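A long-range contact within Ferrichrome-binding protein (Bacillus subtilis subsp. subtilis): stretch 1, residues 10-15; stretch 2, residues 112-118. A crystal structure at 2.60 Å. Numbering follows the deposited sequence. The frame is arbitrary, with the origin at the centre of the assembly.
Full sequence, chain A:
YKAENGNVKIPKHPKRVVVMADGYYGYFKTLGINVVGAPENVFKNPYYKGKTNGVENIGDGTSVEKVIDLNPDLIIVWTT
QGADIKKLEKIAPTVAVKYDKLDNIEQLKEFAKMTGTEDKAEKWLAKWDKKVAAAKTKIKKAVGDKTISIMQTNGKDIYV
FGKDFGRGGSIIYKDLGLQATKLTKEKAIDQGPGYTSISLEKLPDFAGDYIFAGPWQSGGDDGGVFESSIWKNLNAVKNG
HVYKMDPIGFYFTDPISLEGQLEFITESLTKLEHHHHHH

Stretch 1, residues 10-15: IPKHPK
Stretch 2 (112-118) AKMTGTE

A segment without regular helix or strand, residues 10-15, lies against the C-terminal end of a helix that closes at Thr115; the two pack closest in register at Lys12 and Thr115, whose CA atoms are 4.5 Å apart. Pro11 (phi/psi -70/136) and Lys12 (-89/136) are extended, His13 turns to positive phi (59/55), and Pro14 (-64/141) resumes the extended course. One hydrogen bond joins the stretches: His13 N donates to Thr115 O (2.7 Å, 145° at the hydrogen), using a carbonyl at the helix end. Selenomethionine Met114 (chi1 t, chi2 t, chi3 m) is the most covered residue; its CG meets CG2 of Ile10 (chi1 m, chi2 t) at 4.0 Å, an apolar contact, while Met114 O lies 3.4 Å from CD of Lys12 (m, m, t, p). Thr115 (chi1 p) turns CG2 to Pro14 CD at 4.1 Å; its OG1 accepts from Thr117 OG1 at 2.9 Å. The His13 ring (chi1 m, chi2 -59°) has Thr115 O over one face. His13 CE1 comes within 3.0 Å of Gly116 O and 3.9 Å of Thr117 CG2; His13 NE2 is 3.1 Å from Gly116 O, but the angle is too poor for a hydrogen bond. Gly116 leaves the helix with phi/psi 77/43, and an ideal CB there would sit 3.6 Å from His13 NE2. Thr117 N bonds back to Ala112 O at 2.8 Å.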

ATOM      1  N   ILE A  10       4.732  11.870  25.349  1.00 45.56           N
ATOM      2  CA  ILE A  10       3.830  11.018  24.521  1.00 59.60           C
ATOM      3  C   ILE A  10       3.210   9.940  25.403  1.00 53.90           C
ATOM      4  O   ILE A  10       3.928   9.181  26.045  1.00 51.47           O
ATOM      5  CB  ILE A  10       4.607  10.351  23.374  1.00 66.56           C
ATOM      6  CG1 ILE A  10       5.493  11.409  22.684  1.00 59.45           C
ATOM      7  CG2 ILE A  10       3.610   9.665  22.402  1.00 53.26           C
ATOM      8  CD1 ILE A  10       6.510  10.846  21.699  1.00 67.24           C
ATOM      9  N   PRO A  11       1.865   9.864  25.446  1.00 48.03           N
ATOM     10  CA  PRO A  11       1.137   8.882  26.260  1.00 41.55           C
ATOM     11  C   PRO A  11       1.209   7.418  25.812  1.00 53.92           C
ATOM     12  O   PRO A  11       1.101   7.117  24.618  1.00 57.56           O
ATOM     13  CB  PRO A  11      -0.293   9.417  26.234  1.00 32.08           C
ATOM     14  CG  PRO A  11      -0.390  10.026  24.880  1.00 41.84           C
ATOM     15  CD  PRO A  11       0.924  10.775  24.768  1.00 48.30           C
ATOM     16  N   LYS A  12       1.404   6.513  26.773  1.00 55.04           N
ATOM     17  CA  LYS A  12       1.441   5.071  26.504  1.00 53.48           C
ATOM     18  C   LYS A  12      -0.022   4.660  26.631  1.00 55.76           C
ATOM     19  O   LYS A  12      -0.710   5.099  27.553  1.00 53.72           O
ATOM     20  CB  LYS A  12       2.288   4.326  27.556  1.00 62.33           C
ATOM     21  CG  LYS A  12       3.783   4.629  27.527  1.00 58.86           C
ATOM     22  CD  LYS A  12       4.440   4.082  26.262  1.00 62.81           C
ATOM     23  CE  LYS A  12       5.742   4.828  25.912  1.00 67.15           C
ATOM     24  NZ  LYS A  12       6.762   4.839  27.003  1.00 54.08           N
ATOM     25  N   HIS A  13      -0.499   3.830  25.709  1.00 58.08           N
ATOM     26  CA  HIS A  13      -1.903   3.395  25.707  1.00 61.04           C
ATOM     27  C   HIS A  13      -2.872   4.572  25.604  1.00 57.33           C
ATOM     28  O   HIS A  13      -3.751   4.735  26.452  1.00 59.85           O
ATOM     29  CB  HIS A  13      -2.226   2.593  26.967  1.00 50.78           C
ATOM     30  CG  HIS A  13      -1.619   1.226  26.973  1.00 55.45           C
ATOM     31  ND1 HIS A  13      -1.896   0.292  25.999  1.00 60.51           N
ATOM     32  CD2 HIS A  13      -0.744   0.641  27.823  1.00 49.44           C
ATOM     33  CE1 HIS A  13      -1.216  -0.815  26.248  1.00 62.84           C
ATOM     34  NE2 HIS A  13      -0.511  -0.628  27.349  1.00 62.42           N
ATOM     35  N   PRO A  14      -2.721   5.411  24.565  1.00 51.81           N
ATOM     36  CA  PRO A  14      -3.616   6.556  24.410  1.00 49.36           C
ATOM     37  C   PRO A  14      -5.062   6.127  24.168  1.00 50.86           C
ATOM     38  O   PRO A  14      -5.323   5.145  23.461  1.00 55.11           O
ATOM     39  CB  PRO A  14      -3.004   7.308  23.232  1.00 47.64           C
ATOM     40  CG  PRO A  14      -2.332   6.230  22.442  1.00 45.94           C
ATOM     41  CD  PRO A  14      -1.698   5.398  23.504  1.00 44.15           C
ATOM     42  N   LYS A  15      -5.994   6.863  24.768  1.00 48.75           N
ATOM     43  CA  LYS A  15      -7.418   6.571  24.645  1.00 51.32           C
ATOM     44  C   LYS A  15      -8.080   7.217  23.430  1.00 43.02           C
ATOM     45  O   LYS A  15      -9.055   6.685  22.903  1.00 45.15           O
ATOM     46  CB  LYS A  15      -8.151   6.987  25.933  1.00 63.68           C
ATOM     47  CG  LYS A  15      -7.801   6.125  27.158  1.00 67.11           C
ATOM     48  CD  LYS A  15      -8.255   6.748  28.499  1.00 65.77           C
ATOM     49  CE  LYS A  15      -9.772   6.757  28.692  1.00 59.88           C
ATOM     50  NZ  LYS A  15     -10.152   7.392  29.992  1.00 46.68           N
ATOM     51  N   ALA A 112       4.223   0.536  17.918  1.00 44.44           N
ATOM     52  CA  ALA A 112       3.902  -0.420  18.970  1.00 50.30           C
ATOM     53  C   ALA A 112       4.646  -0.049  20.249  1.00 53.26           C
ATOM     54  O   ALA A 112       4.075  -0.055  21.337  1.00 53.94           O
ATOM     55  CB  ALA A 112       4.274  -1.829  18.528  1.00 47.79           C
ATOM     56  N   LYS A 113       5.921   0.285  20.101  1.00 48.66           N
ATOM     57  CA  LYS A 113       6.769   0.667  21.223  1.00 56.65           C
ATOM     58  C   LYS A 113       6.297   1.991  21.797  1.00 57.37           C
ATOM     59  O   LYS A 113       6.251   2.176  23.014  1.00 61.57           O
ATOM     60  CB  LYS A 113       8.222   0.783  20.747  1.00 62.62           C
ATOM     61  CG  LYS A 113       9.269   0.955  21.835  1.00 59.86           C
ATOM     62  CD  LYS A 113       9.426   2.410  22.244  1.00 69.02           C
ATOM     63  CE  LYS A 113      10.583   2.576  23.225  1.00 78.25           C
ATOM     64  NZ  LYS A 113      10.382   1.812  24.502  1.00 75.09           N
HETATM   65  N   MSE A 114       5.946   2.909  20.907  1.00 58.61           N
HETATM   66  CA  MSE A 114       5.460   4.227  21.288  1.00 62.80           C
HETATM   67  C   MSE A 114       4.162   4.174  22.089  1.00 59.71           C
HETATM   68  O   MSE A 114       3.942   4.997  22.976  1.00 59.05           O
HETATM   69  CB  MSE A 114       5.234   5.074  20.033  1.00 75.71           C
HETATM   70  CG  MSE A 114       4.548   6.418  20.277  1.00 82.51           C
HETATM   71 SE   MSE A 114       4.011   7.281  18.612  1.00106.11          SE
HETATM   72  CE  MSE A 114       5.785   7.596  17.852  1.00 83.78           C
ATOM     73  N   THR A 115       3.308   3.203  21.788  1.00 56.69           N
ATOM     74  CA  THR A 115       2.023   3.108  22.469  1.00 51.65           C
ATOM     75  C   THR A 115       1.921   2.043  23.547  1.00 51.60           C
ATOM     76  O   THR A 115       0.917   1.978  24.260  1.00 44.90           O
ATOM     77  CB  THR A 115       0.884   2.894  21.440  1.00 62.44           C
ATOM     78  OG1 THR A 115       1.156   1.728  20.644  1.00 49.27           O
ATOM     79  CG2 THR A 115       0.766   4.128  20.526  1.00 40.38           C
ATOM     80  N   GLY A 116       2.963   1.218  23.660  1.00 54.21           N
ATOM     81  CA  GLY A 116       2.986   0.153  24.649  1.00 42.41           C
ATOM     82  C   GLY A 116       2.123  -1.032  24.241  1.00 51.96           C
ATOM     83  O   GLY A 116       1.387  -1.589  25.055  1.00 47.96           O
ATOM     84  N   THR A 117       2.207  -1.419  22.971  1.00 56.34           N
ATOM     85  CA  THR A 117       1.428  -2.543  22.453  1.00 60.86           C
ATOM     86  C   THR A 117       2.303  -3.489  21.613  1.00 63.46           C
ATOM     87  O   THR A 117       1.859  -4.042  20.602  1.00 63.31           O
ATOM     88  CB  THR A 117       0.235  -2.041  21.587  1.00 59.18           C
ATOM     89  OG1 THR A 117       0.704  -1.112  20.598  1.00 52.82           O
ATOM     90  CG2 THR A 117      -0.805  -1.364  22.457  1.00 54.47           C
ATOM     91  N   GLU A 118       3.546  -3.679  22.048  1.00 55.93           N
ATOM     92  CA  GLU A 118       4.488  -4.538  21.338  1.00 54.14           C
ATOM     93  C   GLU A 118       3.968  -5.976  21.147  1.00 58.73           C
ATOM     94  O   GLU A 118       4.423  -6.685  20.251  1.00 61.81           O
ATOM     95  CB  GLU A 118       5.842  -4.559  22.066  1.00 41.02           C
ATOM     96  CG  GLU A 118       6.509  -3.187  22.279  1.00 52.62           C
ATOM     97  CD  GLU A 118       5.986  -2.420  23.507  1.00 68.60           C
ATOM     98  OE1 GLU A 118       6.605  -1.398  23.885  1.00 57.52           O
ATOM     99  OE2 GLU A 118       4.960  -2.826  24.100  1.00 69.54           O
TER